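Local coordinates for PlaB phospholipase (PDB 6ZTI), which probably hydrolyses phospholipids as a Legionella pneumophila virulence-associated alpha/beta hydrolase, its activity controlled by NAD(H)-mediated assembly into tetramers, at residues Ile105-Met110 and Ser124-Leu129; Thr337-Met342 and Leu395-Met400; Phe345-Asp350 and Val455-Gln460; Gly135-Gln140 and Leu166-Asp171. One frame throughout, in Å; residues are numbered along the deposited sequence.

Contact 1. Residues Ile105-Met110 and Ser124-Leu129; sequences IVRKWM and SHLIML
L126 points its two methyls from the strand toward the helix, and three helix residues receive them. V106 meets it tip to tip: CG1 of V106 lies 3.9 Å from CD1 of L126. The other methyl, CD2, is shared, with SD of M110 at 4.0 Å and CG of R107 at 4.1 Å. CG of L126 stands anti to the backbone N (chi1 175°), on the helix side, and chi2 (53°) then sets its two methyls. M110 runs extended as far as SD and bends only at its last torsion, while the aliphatic part of R107 crosses L126 at about a right angle. R107 crosses M128 in the same manner, its CD 4.2 Å from SD of M128. The arginine thus lends its methylenes to an apolar layer, and its buried charged end is satisfied elsewhere: NH2 bonds to N177 OD1, NE to N133 OD1, and the group makes a cation-pi contact with W180. No hydrogen bond joins the two segments, whose axes come no closer than 10.6 Å and run at 147°. This is helix-on-sheet packing within a beta-alpha-beta unit of the alpha/beta hydrolase core: strand 93-99 leads into helix 102-114, which returns the chain to strand 123-129. That strand lies between 93-99 and 191-197 in the parallel sheet, and on its other face I127 packs against helix 286-296.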
loop_
_atom_site.group_PDB
_atom_site.type_symbol
_atom_site.label_atom_id
_atom_site.label_comp_id
_atom_site.label_asym_id
_atom_site.label_seq_id
_atom_site.Cartn_x
_atom_site.Cartn_y
_atom_site.Cartn_z
ATOM N N ILE B 105 -23.581 -2.492 20.033
ATOM C CA ILE B 105 -23.459 -1.103 20.479
ATOM C C ILE B 105 -23.932 -0.967 21.921
ATOM O O ILE B 105 -23.254 -0.362 22.762
ATOM C CB ILE B 105 -24.240 -0.173 19.531
ATOM C CG1 ILE B 105 -23.414 0.104 18.281
ATOM C CG2 ILE B 105 -24.604 1.147 20.207
ATOM C CD1 ILE B 105 -24.223 0.585 17.077
ATOM N N VAL B 106 -25.093 -1.547 22.234
ATOM C CA VAL B 106 -25.578 -1.520 23.608
ATOM C C VAL B 106 -24.642 -2.296 24.528
ATOM O O VAL B 106 -24.475 -1.928 25.697
ATOM C CB VAL B 106 -27.019 -2.054 23.668
ATOM C CG1 VAL B 106 -27.483 -2.213 25.115
ATOM C CG2 VAL B 106 -27.946 -1.103 22.917
ATOM N N ARG B 107 -24.003 -3.360 24.024
ATOM C CA ARG B 107 -23.056 -4.101 24.849
ATOM C C ARG B 107 -21.794 -3.290 25.125
ATOM O O ARG B 107 -21.194 -3.428 26.192
ATOM C CB ARG B 107 -22.688 -5.424 24.189
ATOM C CG ARG B 107 -23.843 -6.448 24.126
ATOM C CD ARG B 107 -23.317 -7.836 23.960
ATOM N NE ARG B 107 -22.583 -8.026 22.713
ATOM C CZ ARG B 107 -21.295 -8.345 22.612
ATOM N NH1 ARG B 107 -20.521 -8.505 23.687
ATOM N NH2 ARG B 107 -20.772 -8.502 21.404
ATOM N N LYS B 108 -21.350 -2.483 24.159
ATOM C CA LYS B 108 -20.238 -1.571 24.390
ATOM C C LYS B 108 -20.620 -0.480 25.385
ATOM O O LYS B 108 -19.813 -0.096 26.243
ATOM C CB LYS B 108 -19.805 -0.963 23.055
ATOM C CG LYS B 108 -18.689 0.047 23.151
ATOM C CD LYS B 108 -17.379 -0.542 23.629
ATOM C CE LYS B 108 -16.271 0.522 23.621
ATOM N NZ LYS B 108 -15.027 0.049 24.236
ATOM N N TRP B 109 -21.845 0.040 25.279
ATOM C CA TRP B 109 -22.330 1.011 26.252
ATOM C C TRP B 109 -22.335 0.431 27.663
ATOM O O TRP B 109 -21.838 1.061 28.606
ATOM C CB TRP B 109 -23.729 1.478 25.856
ATOM C CG TRP B 109 -24.416 2.236 26.951
ATOM C CD1 TRP B 109 -24.197 3.530 27.318
ATOM C CD2 TRP B 109 -25.426 1.734 27.832
ATOM N NE1 TRP B 109 -25.007 3.864 28.378
ATOM C CE2 TRP B 109 -25.772 2.780 28.713
ATOM C CE3 TRP B 109 -26.064 0.504 27.968
ATOM C CZ2 TRP B 109 -26.729 2.630 29.708
ATOM C CZ3 TRP B 109 -27.021 0.358 28.954
ATOM C CH2 TRP B 109 -27.345 1.412 29.809
ATOM N N MET B 110 -22.896 -0.776 27.826
ATOM C CA MET B 110 -22.823 -1.458 29.113
ATOM C C MET B 110 -21.377 -1.561 29.594
ATOM O O MET B 110 -21.087 -1.341 30.771
ATOM C CB MET B 110 -23.440 -2.859 29.010
ATOM C CG MET B 110 -24.942 -2.871 28.802
ATOM S SD MET B 110 -25.621 -4.489 28.370
ATOM C CE MET B 110 -25.206 -5.385 29.873
ATOM N N SER B 124 -32.921 -3.294 32.048
ATOM C CA SER B 124 -33.458 -4.501 32.662
ATOM C C SER B 124 -33.503 -5.687 31.711
ATOM O O SER B 124 -33.403 -6.830 32.168
ATOM C CB SER B 124 -34.876 -4.251 33.181
ATOM O OG SER B 124 -35.785 -4.086 32.100
ATOM N N HIS B 125 -33.674 -5.440 30.407
ATOM C CA HIS B 125 -33.743 -6.482 29.395
ATOM C C HIS B 125 -32.955 -6.039 28.172
ATOM O O HIS B 125 -33.041 -4.880 27.752
ATOM C CB HIS B 125 -35.192 -6.787 28.962
ATOM C CG HIS B 125 -36.077 -7.292 30.065
ATOM N ND1 HIS B 125 -36.481 -6.503 31.119
ATOM C CD2 HIS B 125 -36.657 -8.499 30.257
ATOM C CE1 HIS B 125 -37.261 -7.206 31.922
ATOM N NE2 HIS B 125 -37.387 -8.420 31.419
ATOM N N LEU B 126 -32.191 -6.965 27.613
ATOM C CA LEU B 126 -31.472 -6.757 26.359
ATOM C C LEU B 126 -31.908 -7.861 25.411
ATOM O O LEU B 126 -31.586 -9.034 25.623
ATOM C CB LEU B 126 -29.960 -6.759 26.567
ATOM C CG LEU B 126 -29.122 -6.674 25.285
ATOM C CD1 LEU B 126 -29.558 -5.487 24.433
ATOM C CD2 LEU B 126 -27.642 -6.580 25.607
ATOM N N ILE B 127 -32.669 -7.483 24.388
ATOM C CA ILE B 127 -33.203 -8.404 23.398
ATOM C C ILE B 127 -32.526 -8.061 22.080
ATOM O O ILE B 127 -32.863 -7.061 21.443
ATOM C CB ILE B 127 -34.730 -8.309 23.293
ATOM C CG1 ILE B 127 -35.363 -8.528 24.668
ATOM C CG2 ILE B 127 -35.250 -9.329 22.273
ATOM C CD1 ILE B 127 -36.859 -8.249 24.721
ATOM N N MET B 128 -31.564 -8.886 21.678
ATOM C CA MET B 128 -30.770 -8.670 20.474
ATOM C C MET B 128 -31.326 -9.517 19.342
ATOM O O MET B 128 -31.399 -10.741 19.468
ATOM C CB MET B 128 -29.308 -9.038 20.727
ATOM C CG MET B 128 -28.562 -8.041 21.601
ATOM S SD MET B 128 -26.967 -8.702 22.093
ATOM C CE MET B 128 -27.480 -9.798 23.414
ATOM N N LEU B 129 -31.708 -8.865 18.240
ATOM C CA LEU B 129 -32.208 -9.533 17.047
ATOM C C LEU B 129 -31.103 -9.578 15.996
ATOM O O LEU B 129 -30.588 -8.531 15.576
ATOM C CB LEU B 129 -33.441 -8.816 16.492
ATOM C CG LEU B 129 -34.563 -8.474 17.478
ATOM C CD1 LEU B 129 -35.700 -7.672 16.826
ATOM C CD2 LEU B 129 -35.129 -9.741 18.107
#

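Contact 2. Residues Thr337-Met342 and Leu395-Met400; sequences TNRYSM and LDYDIM
OD1 of D398 takes two N-H groups of R339, NE and NH2, each at 3.1 Å from OD1. Both come in on its syn side, and the guanidinium and carboxylate planes are only 8° apart, so the salt bridge is a nearly flat, side-on grip. The other oxygen, OD2, receives the backbone N of R339 at 3.0 Å, on its anti side and out of the carboxylate plane; one aspartate therefore holds both the main chain and the side chain of this arginine. N338 turns to the neighbouring acid: its ND2 reaches OD2 of D396 at 2.8 Å, in a nearly straight bond on the syn lone pair. D396 is the N-cap of the helix that follows, and its OD1 takes the N-H of I399 from above the carboxylate plane. Next to these, the backbones pair antiparallel, S341 and L395 exchanging both N-H...O bonds; one residue past the last bridge, Y340 with D396, Y397 N, first of the helix, still bonds to R339 O at 2.8 Å. OG of S341 is hydrogen-bonded to H448 O. The contact marks where strand 390-396 leaves its partner 340-349 and turns directly into helix 397-404; the Y340 ring also meets F394.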
loop_
_atom_site.group_PDB
_atom_site.type_symbol
_atom_site.label_atom_id
_atom_site.label_comp_id
_atom_site.label_asym_id
_atom_site.label_seq_id
_atom_site.Cartn_x
_atom_site.Cartn_y
_atom_site.Cartn_z
ATOM N N THR B 337 -28.939 -26.748 4.636
ATOM C CA THR B 337 -28.475 -25.904 5.727
ATOM C C THR B 337 -28.262 -26.813 6.925
ATOM O O THR B 337 -29.219 -27.409 7.420
ATOM C CB THR B 337 -29.510 -24.815 6.053
ATOM O OG1 THR B 337 -29.848 -24.087 4.861
ATOM C CG2 THR B 337 -28.976 -23.855 7.094
ATOM N N ASN B 338 -27.015 -26.936 7.382
ATOM C CA ASN B 338 -26.747 -27.725 8.578
ATOM C C ASN B 338 -26.610 -26.775 9.760
ATOM O O ASN B 338 -27.293 -25.752 9.805
ATOM C CB ASN B 338 -25.500 -28.591 8.385
ATOM C CG ASN B 338 -25.726 -29.716 7.382
ATOM O OD1 ASN B 338 -26.762 -30.374 7.402
ATOM N ND2 ASN B 338 -24.775 -29.912 6.483
ATOM N N ARG B 339 -25.753 -27.107 10.723
ATOM C CA ARG B 339 -25.383 -26.220 11.814
ATOM C C ARG B 339 -23.881 -26.009 11.742
ATOM O O ARG B 339 -23.142 -26.911 11.336
ATOM C CB ARG B 339 -25.815 -26.800 13.158
ATOM C CG ARG B 339 -27.231 -27.322 13.130
ATOM C CD ARG B 339 -27.626 -27.983 14.406
ATOM N NE ARG B 339 -26.767 -29.112 14.728
ATOM C CZ ARG B 339 -26.764 -29.721 15.905
ATOM N NH1 ARG B 339 -27.590 -29.319 16.863
ATOM N NH2 ARG B 339 -25.936 -30.732 16.118
ATOM N N TYR B 340 -23.432 -24.799 12.092
ATOM C CA TYR B 340 -22.069 -24.373 11.808
ATOM C C TYR B 340 -21.374 -23.809 13.045
ATOM O O TYR B 340 -22.019 -23.327 13.978
ATOM C CB TYR B 340 -22.079 -23.334 10.650
ATOM C CG TYR B 340 -22.812 -23.865 9.424
ATOM C CD1 TYR B 340 -24.182 -23.778 9.330
ATOM C CD2 TYR B 340 -22.130 -24.493 8.384
ATOM C CE1 TYR B 340 -24.860 -24.279 8.237
ATOM C CE2 TYR B 340 -22.800 -25.001 7.298
ATOM C CZ TYR B 340 -24.167 -24.885 7.230
ATOM O OH TYR B 340 -24.868 -25.372 6.166
ATOM N N SER B 341 -20.037 -23.904 13.047
ATOM C CA SER B 341 -19.178 -23.374 14.098
ATOM C C SER B 341 -18.209 -22.373 13.483
ATOM O O SER B 341 -17.747 -22.557 12.354
ATOM C CB SER B 341 -18.399 -24.481 14.801
ATOM O OG SER B 341 -19.262 -25.502 15.277
ATOM N N MET B 342 -17.909 -21.307 14.222
ATOM C CA MET B 342 -16.968 -20.293 13.780
ATOM C C MET B 342 -15.804 -20.253 14.757
ATOM O O MET B 342 -15.999 -20.287 15.977
ATOM C CB MET B 342 -17.644 -18.930 13.672
ATOM C CG MET B 342 -16.831 -17.920 12.931
ATOM S SD MET B 342 -17.790 -16.520 12.370
ATOM C CE MET B 342 -17.485 -15.380 13.704
ATOM N N LEU B 395 -17.067 -23.452 9.749
ATOM C CA LEU B 395 -17.069 -24.888 9.548
ATOM C C LEU B 395 -18.472 -25.447 9.699
ATOM O O LEU B 395 -19.293 -24.928 10.464
ATOM C CB LEU B 395 -16.159 -25.609 10.562
ATOM C CG LEU B 395 -14.744 -25.065 10.719
ATOM C CD1 LEU B 395 -14.061 -25.831 11.858
ATOM C CD2 LEU B 395 -13.955 -25.166 9.438
ATOM N N ASP B 396 -18.712 -26.544 8.989
ATOM C CA ASP B 396 -19.954 -27.295 9.109
ATOM C C ASP B 396 -19.805 -28.243 10.288
ATOM O O ASP B 396 -19.062 -29.226 10.222
ATOM C CB ASP B 396 -20.253 -28.042 7.812
ATOM C CG ASP B 396 -21.615 -28.708 7.810
ATOM O OD1 ASP B 396 -22.015 -29.268 8.852
ATOM O OD2 ASP B 396 -22.291 -28.677 6.756
ATOM N N TYR B 397 -20.509 -27.951 11.374
ATOM C CA TYR B 397 -20.340 -28.755 12.572
ATOM C C TYR B 397 -20.882 -30.164 12.381
ATOM O O TYR B 397 -20.310 -31.132 12.889
ATOM C CB TYR B 397 -21.031 -28.096 13.756
ATOM C CG TYR B 397 -20.954 -28.964 14.989
ATOM C CD1 TYR B 397 -21.919 -29.927 15.242
ATOM C CD2 TYR B 397 -19.890 -28.849 15.881
ATOM C CE1 TYR B 397 -21.846 -30.733 16.359
ATOM C CE2 TYR B 397 -19.807 -29.653 17.001
ATOM C CZ TYR B 397 -20.788 -30.599 17.229
ATOM O OH TYR B 397 -20.734 -31.408 18.342
ATOM N N ASP B 398 -22.008 -30.302 11.700
ATOM C CA ASP B 398 -22.601 -31.627 11.582
ATOM C C ASP B 398 -21.755 -32.536 10.704
ATOM O O ASP B 398 -21.704 -33.742 10.940
ATOM C CB ASP B 398 -24.028 -31.508 11.048
ATOM C CG ASP B 398 -24.957 -30.827 12.038
ATOM O OD1 ASP B 398 -24.930 -31.188 13.235
ATOM O OD2 ASP B 398 -25.694 -29.915 11.626
ATOM N N ILE B 399 -21.071 -31.980 9.707
ATOM C CA ILE B 399 -20.187 -32.796 8.886
ATOM C C ILE B 399 -18.935 -33.163 9.670
ATOM O O ILE B 399 -18.432 -34.289 9.578
ATOM C CB ILE B 399 -19.856 -32.052 7.579
ATOM C CG1 ILE B 399 -21.091 -32.024 6.672
ATOM C CG2 ILE B 399 -18.645 -32.687 6.891
ATOM C CD1 ILE B 399 -20.937 -31.245 5.377
ATOM N N MET B 400 -18.408 -32.215 10.448
ATOM C CA MET B 400 -17.244 -32.489 11.287
ATOM C C MET B 400 -17.542 -33.577 12.303
ATOM O O MET B 400 -16.801 -34.557 12.421
ATOM C CB MET B 400 -16.820 -31.221 12.023
ATOM C CG MET B 400 -16.428 -30.104 11.124
ATOM S SD MET B 400 -14.825 -29.469 11.544
ATOM C CE MET B 400 -13.842 -30.927 11.219
#

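Contact 3. Residues Phe345-Asp350 and Val455-Gln460; sequences FRLIDD and VEIMLQ
Strands 345-349 and 455-459 run parallel, their axes 4.4 Å apart and crossing at -23°. R346 N bonds to V455 O, I457 N to R346 O, I348 N to I457 O and L459 N to I348 O, all at 2.8 to 2.9 Å. On one face R346 and E456 lie side by side. Both chains are extended, with CG anti to the backbone N in each (chi1 -174° in R346), and NH1 of R346 reaches OE1 of E456 at 2.6 Å in a bent salt bridge, the donor above the carboxylate plane. I348 places CD1 against CD of E456 and CG1 3.9 Å from CB of M458. The other face is mostly apolar, with D349 at its end bonded to Y431 OH: CD1 of F345 lies 3.9 Å from CB of V455, and CD1 of L347 touches both CG2 of I457, at 4.0 Å, and CG of L459. Strands 412-419 and 429-439 cover this face. The pair is a parallel ladder in a mostly antiparallel mixed sheet, most of whose strands come after the hydrolase core, flanked by 390-396 beside the first strand and 231-238 beside the second; F345 also borders L360 and Y393 of an NAD(+) site.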
loop_
_atom_site.group_PDB
_atom_site.type_symbol
_atom_site.label_atom_id
_atom_site.label_comp_id
_atom_site.label_asym_id
_atom_site.label_seq_id
_atom_site.Cartn_x
_atom_site.Cartn_y
_atom_site.Cartn_z
ATOM N N PHE B 345 -9.175 -17.212 15.260
ATOM C CA PHE B 345 -7.825 -17.452 15.755
ATOM C C PHE B 345 -7.106 -16.131 15.953
ATOM O O PHE B 345 -7.168 -15.233 15.104
ATOM C CB PHE B 345 -6.987 -18.318 14.806
ATOM C CG PHE B 345 -7.502 -19.718 14.610
ATOM C CD1 PHE B 345 -7.110 -20.741 15.443
ATOM C CD2 PHE B 345 -8.328 -20.015 13.545
ATOM C CE1 PHE B 345 -7.570 -22.018 15.240
ATOM C CE2 PHE B 345 -8.796 -21.284 13.343
ATOM C CZ PHE B 345 -8.415 -22.287 14.183
ATOM N N ARG B 346 -6.419 -16.029 17.084
ATOM C CA ARG B 346 -5.541 -14.919 17.405
ATOM C C ARG B 346 -4.165 -15.494 17.670
ATOM O O ARG B 346 -3.986 -16.255 18.627
ATOM C CB ARG B 346 -6.047 -14.158 18.619
ATOM C CG ARG B 346 -5.252 -12.921 18.903
ATOM C CD ARG B 346 -5.567 -12.375 20.269
ATOM N NE ARG B 346 -4.999 -11.046 20.446
ATOM C CZ ARG B 346 -4.769 -10.494 21.627
ATOM N NH1 ARG B 346 -5.059 -11.161 22.741
ATOM N NH2 ARG B 346 -4.261 -9.274 21.691
ATOM N N LEU B 347 -3.206 -15.136 16.827
ATOM C CA LEU B 347 -1.845 -15.652 16.893
ATOM C C LEU B 347 -0.902 -14.578 17.411
ATOM O O LEU B 347 -0.688 -13.557 16.745
ATOM C CB LEU B 347 -1.393 -16.122 15.513
ATOM C CG LEU B 347 -0.809 -17.518 15.327
ATOM C CD1 LEU B 347 -0.052 -17.995 16.562
ATOM C CD2 LEU B 347 -1.917 -18.486 14.937
ATOM N N ILE B 348 -0.289 -14.834 18.565
ATOM C CA ILE B 348 0.619 -13.900 19.206
ATOM C C ILE B 348 1.848 -14.660 19.689
ATOM O O ILE B 348 1.931 -15.889 19.581
ATOM C CB ILE B 348 -0.050 -13.157 20.381
ATOM C CG1 ILE B 348 -0.655 -14.165 21.355
ATOM C CG2 ILE B 348 -1.144 -12.216 19.864
ATOM C CD1 ILE B 348 -1.154 -13.542 22.652
ATOM N N ASP B 349 2.819 -13.911 20.211
ATOM C CA ASP B 349 3.976 -14.489 20.877
ATOM C C ASP B 349 4.108 -13.860 22.248
ATOM O O ASP B 349 3.354 -12.956 22.617
ATOM C CB ASP B 349 5.261 -14.343 20.054
ATOM C CG ASP B 349 5.841 -12.925 20.039
ATOM O OD1 ASP B 349 5.498 -12.059 20.883
ATOM O OD2 ASP B 349 6.683 -12.689 19.143
ATOM N N ASP B 350 5.071 -14.359 23.008
ATOM C CA ASP B 350 5.229 -13.986 24.406
ATOM C C ASP B 350 5.941 -12.655 24.600
ATOM O O ASP B 350 6.210 -12.290 25.749
ATOM C CB ASP B 350 5.981 -15.079 25.164
ATOM C CG ASP B 350 7.351 -15.382 24.575
ATOM O OD1 ASP B 350 7.564 -15.177 23.363
ATOM O OD2 ASP B 350 8.215 -15.862 25.335
ATOM N N VAL B 455 -9.868 -18.527 19.846
ATOM C CA VAL B 455 -8.698 -19.358 20.097
ATOM C C VAL B 455 -7.487 -18.441 20.064
ATOM O O VAL B 455 -7.083 -17.972 18.997
ATOM C CB VAL B 455 -8.562 -20.493 19.075
ATOM C CG1 VAL B 455 -7.362 -21.395 19.419
ATOM C CG2 VAL B 455 -9.848 -21.330 19.012
ATOM N N GLU B 456 -6.908 -18.185 21.224
ATOM C CA GLU B 456 -5.698 -17.382 21.310
ATOM C C GLU B 456 -4.510 -18.325 21.441
ATOM O O GLU B 456 -4.405 -19.057 22.426
ATOM C CB GLU B 456 -5.753 -16.417 22.493
ATOM C CG GLU B 456 -4.513 -15.556 22.618
ATOM C CD GLU B 456 -4.585 -14.597 23.788
ATOM O OE1 GLU B 456 -5.231 -13.540 23.653
ATOM O OE2 GLU B 456 -4.001 -14.910 24.847
ATOM N N ILE B 457 -3.617 -18.307 20.460
ATOM C CA ILE B 457 -2.428 -19.155 20.484
ATOM C C ILE B 457 -1.212 -18.256 20.690
ATOM O O ILE B 457 -0.941 -17.368 19.870
ATOM C CB ILE B 457 -2.303 -19.994 19.205
ATOM C CG1 ILE B 457 -3.522 -20.917 19.043
ATOM C CG2 ILE B 457 -1.009 -20.804 19.248
ATOM C CD1 ILE B 457 -3.760 -21.356 17.669
ATOM N N MET B 458 -0.496 -18.466 21.792
ATOM C CA MET B 458 0.714 -17.712 22.107
ATOM C C MET B 458 1.930 -18.627 21.965
ATOM O O MET B 458 2.095 -19.576 22.743
ATOM C CB MET B 458 0.652 -17.135 23.520
ATOM C CG MET B 458 1.854 -16.240 23.849
ATOM S SD MET B 458 2.087 -15.911 25.598
ATOM C CE MET B 458 0.910 -14.591 25.855
ATOM N N LEU B 459 2.794 -18.318 20.999
ATOM C CA LEU B 459 4.039 -19.046 20.781
ATOM C C LEU B 459 5.194 -18.383 21.517
ATOM O O LEU B 459 5.175 -17.179 21.785
ATOM C CB LEU B 459 4.367 -19.108 19.286
ATOM C CG LEU B 459 3.317 -19.704 18.346
ATOM C CD1 LEU B 459 3.877 -19.843 16.964
ATOM C CD2 LEU B 459 2.855 -21.051 18.854
ATOM N N GLN B 460 6.210 -19.184 21.835
ATOM C CA GLN B 460 7.426 -18.672 22.453
ATOM C C GLN B 460 8.354 -18.151 21.363
ATOM O O GLN B 460 8.634 -18.852 20.385
ATOM C CB GLN B 460 8.139 -19.756 23.255
ATOM C CG GLN B 460 7.492 -20.109 24.580
ATOM C CD GLN B 460 8.274 -21.164 25.331
ATOM O OE1 GLN B 460 8.818 -22.094 24.731
ATOM N NE2 GLN B 460 8.343 -21.024 26.650
#

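Contact 4. Residues Gly135-Gln140 and Leu166-Asp171; sequences GSALAQ and LELGSD
G135 passes so close to the end of helix 160-166 that its CA is 3.1 Å from L166 O; a CB here would clash with that oxygen, and its phi of 102° is one that residues with a CB rarely adopt. S136 then gives its N-H to the same carbonyl, S136 N to L166 O at 2.9 Å. Its OG accepts from L138 N, forming an ST turn, and also bonds to V220 O. A water links the segments next, donating to S136 O and accepting from L168 N, 3.1 Å from the water. A137 offers CA and CB to one branch of L168, whose CD1 is 3.8 Å from CB of A137. Facing this bend, E167 leaves the helix and opens a type II beta turn to S170, with G169 at positive phi; S170 is the N-cap of helix 171-180, so the second segment is a tight turn linking helix 160-166 to helix 171-180. A139 sets its CB against the end of the earlier helix, 3.8 Å from CB of L166 and 3.6 Å from E167 N. Q140, one of the residues lining a thio-NAD pocket, gives its backbone N-H to the same water. Its side chain extends with CG anti to the backbone N (chi1 -176°) and passes an N-H from NE2 to OE2 of E167 at 2.9 Å. The bond uses the anti lone pair, with amide and carboxylate planes 85° apart. L385 N also bonds to OE2 of E167, while Q140 NE2 has R383 O as a further acceptor.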
loop_
_atom_site.group_PDB
_atom_site.type_symbol
_atom_site.label_atom_id
_atom_site.label_comp_id
_atom_site.label_asym_id
_atom_site.label_seq_id
_atom_site.Cartn_x
_atom_site.Cartn_y
_atom_site.Cartn_z
ATOM N N GLY B 135 -19.167 -10.363 14.518
ATOM C CA GLY B 135 -18.828 -9.762 13.238
ATOM C C GLY B 135 -19.705 -10.260 12.105
ATOM O O GLY B 135 -20.544 -11.153 12.257
ATOM N N SER B 136 -19.479 -9.658 10.936
ATOM C CA SER B 136 -20.160 -9.998 9.692
ATOM C C SER B 136 -19.123 -10.221 8.604
ATOM O O SER B 136 -18.254 -9.373 8.392
ATOM C CB SER B 136 -21.117 -8.890 9.244
ATOM O OG SER B 136 -21.523 -9.094 7.896
ATOM N N ALA B 137 -19.228 -11.351 7.907
ATOM C CA ALA B 137 -18.299 -11.638 6.820
ATOM C C ALA B 137 -18.355 -10.577 5.737
ATOM O O ALA B 137 -17.371 -10.385 5.012
ATOM C CB ALA B 137 -18.609 -13.013 6.231
ATOM N N LEU B 138 -19.480 -9.867 5.626
ATOM C CA LEU B 138 -19.655 -8.875 4.581
ATOM C C LEU B 138 -18.832 -7.612 4.825
ATOM O O LEU B 138 -18.563 -6.872 3.870
ATOM C CB LEU B 138 -21.130 -8.495 4.467
ATOM C CG LEU B 138 -22.113 -9.496 3.868
ATOM C CD1 LEU B 138 -23.517 -8.942 3.952
ATOM C CD2 LEU B 138 -21.751 -9.762 2.430
ATOM N N ALA B 139 -18.433 -7.347 6.073
ATOM C CA ALA B 139 -17.791 -6.074 6.395
ATOM C C ALA B 139 -16.494 -5.896 5.627
ATOM O O ALA B 139 -16.165 -4.784 5.195
ATOM C CB ALA B 139 -17.530 -5.979 7.904
ATOM N N GLN B 140 -15.745 -6.978 5.436
ATOM C CA GLN B 140 -14.483 -6.874 4.722
ATOM C C GLN B 140 -14.692 -6.408 3.285
ATOM O O GLN B 140 -13.862 -5.664 2.752
ATOM C CB GLN B 140 -13.747 -8.213 4.765
ATOM C CG GLN B 140 -12.377 -8.150 4.134
ATOM C CD GLN B 140 -11.518 -9.359 4.456
ATOM O OE1 GLN B 140 -11.384 -10.271 3.645
ATOM N NE2 GLN B 140 -10.919 -9.362 5.643
ATOM N N LEU B 166 -17.004 -4.402 12.659
ATOM C CA LEU B 166 -17.769 -5.562 12.240
ATOM C C LEU B 166 -16.918 -6.615 11.533
ATOM O O LEU B 166 -17.352 -7.763 11.423
ATOM C CB LEU B 166 -18.906 -5.111 11.333
ATOM C CG LEU B 166 -20.043 -4.394 12.057
ATOM C CD1 LEU B 166 -20.872 -3.577 11.074
ATOM C CD2 LEU B 166 -20.941 -5.414 12.786
ATOM N N GLU B 167 -15.731 -6.252 11.055
ATOM C CA GLU B 167 -14.899 -7.180 10.299
ATOM C C GLU B 167 -14.569 -8.403 11.142
ATOM O O GLU B 167 -14.159 -8.281 12.298
ATOM C CB GLU B 167 -13.612 -6.484 9.840
ATOM C CG GLU B 167 -12.791 -7.283 8.800
ATOM C CD GLU B 167 -11.518 -6.565 8.328
ATOM O OE1 GLU B 167 -11.217 -5.453 8.815
ATOM O OE2 GLU B 167 -10.803 -7.119 7.468
ATOM N N LEU B 168 -14.765 -9.588 10.562
ATOM C CA LEU B 168 -14.353 -10.811 11.230
ATOM C C LEU B 168 -12.910 -10.674 11.697
ATOM O O LEU B 168 -12.062 -10.135 10.984
ATOM C CB LEU B 168 -14.511 -12.001 10.288
ATOM C CG LEU B 168 -15.949 -12.331 9.867
ATOM C CD1 LEU B 168 -15.916 -13.439 8.838
ATOM C CD2 LEU B 168 -16.807 -12.757 11.024
ATOM N N GLY B 169 -12.647 -11.128 12.919
ATOM C CA GLY B 169 -11.319 -11.020 13.488
ATOM C C GLY B 169 -10.931 -9.642 13.975
ATOM O O GLY B 169 -9.763 -9.431 14.314
ATOM N N SER B 170 -11.871 -8.704 14.028
ATOM C CA SER B 170 -11.567 -7.345 14.449
ATOM C C SER B 170 -10.960 -7.318 15.847
ATOM O O SER B 170 -11.441 -7.984 16.763
ATOM C CB SER B 170 -12.848 -6.512 14.430
ATOM O OG SER B 170 -12.690 -5.313 15.143
ATOM N N ASP B 171 -9.919 -6.504 16.023
ATOM C CA ASP B 171 -9.372 -6.321 17.364
ATOM C C ASP B 171 -10.395 -5.693 18.305
ATOM O O ASP B 171 -10.384 -5.973 19.509
ATOM C CB ASP B 171 -8.105 -5.469 17.306
ATOM C CG ASP B 171 -6.898 -6.233 16.728
ATOM O OD1 ASP B 171 -6.770 -7.450 16.984
ATOM O OD2 ASP B 171 -6.075 -5.610 16.019
HETATM O O HOH W 1 -15.615 -9.292 7.570
#

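In the fold
Contact 1 belongs to the alpha/beta hydrolase core and lies across the chain's centre from contacts 2 and 3, with centres 27 and 30 Å away. Those two share strand 340-349: contact 2 holds its start against strand 390-396, contact 3 its far end against 452-463, their centres 25 Å apart. Contact 4 lies between them, its centre 19 Å from that of contact 1 and 20 Å from those of contacts 2 and 3, and it touches contact 2 directly where M342 CE meets L168 CD2 at 3.8 Å. Thio-NAD is nearest contact 4, about 4 Å from the Q140 side chain; the side chains of L395 and F345 are each about 7 Å from a bound thio-NAD, whereas contact 1 lies away from these sites.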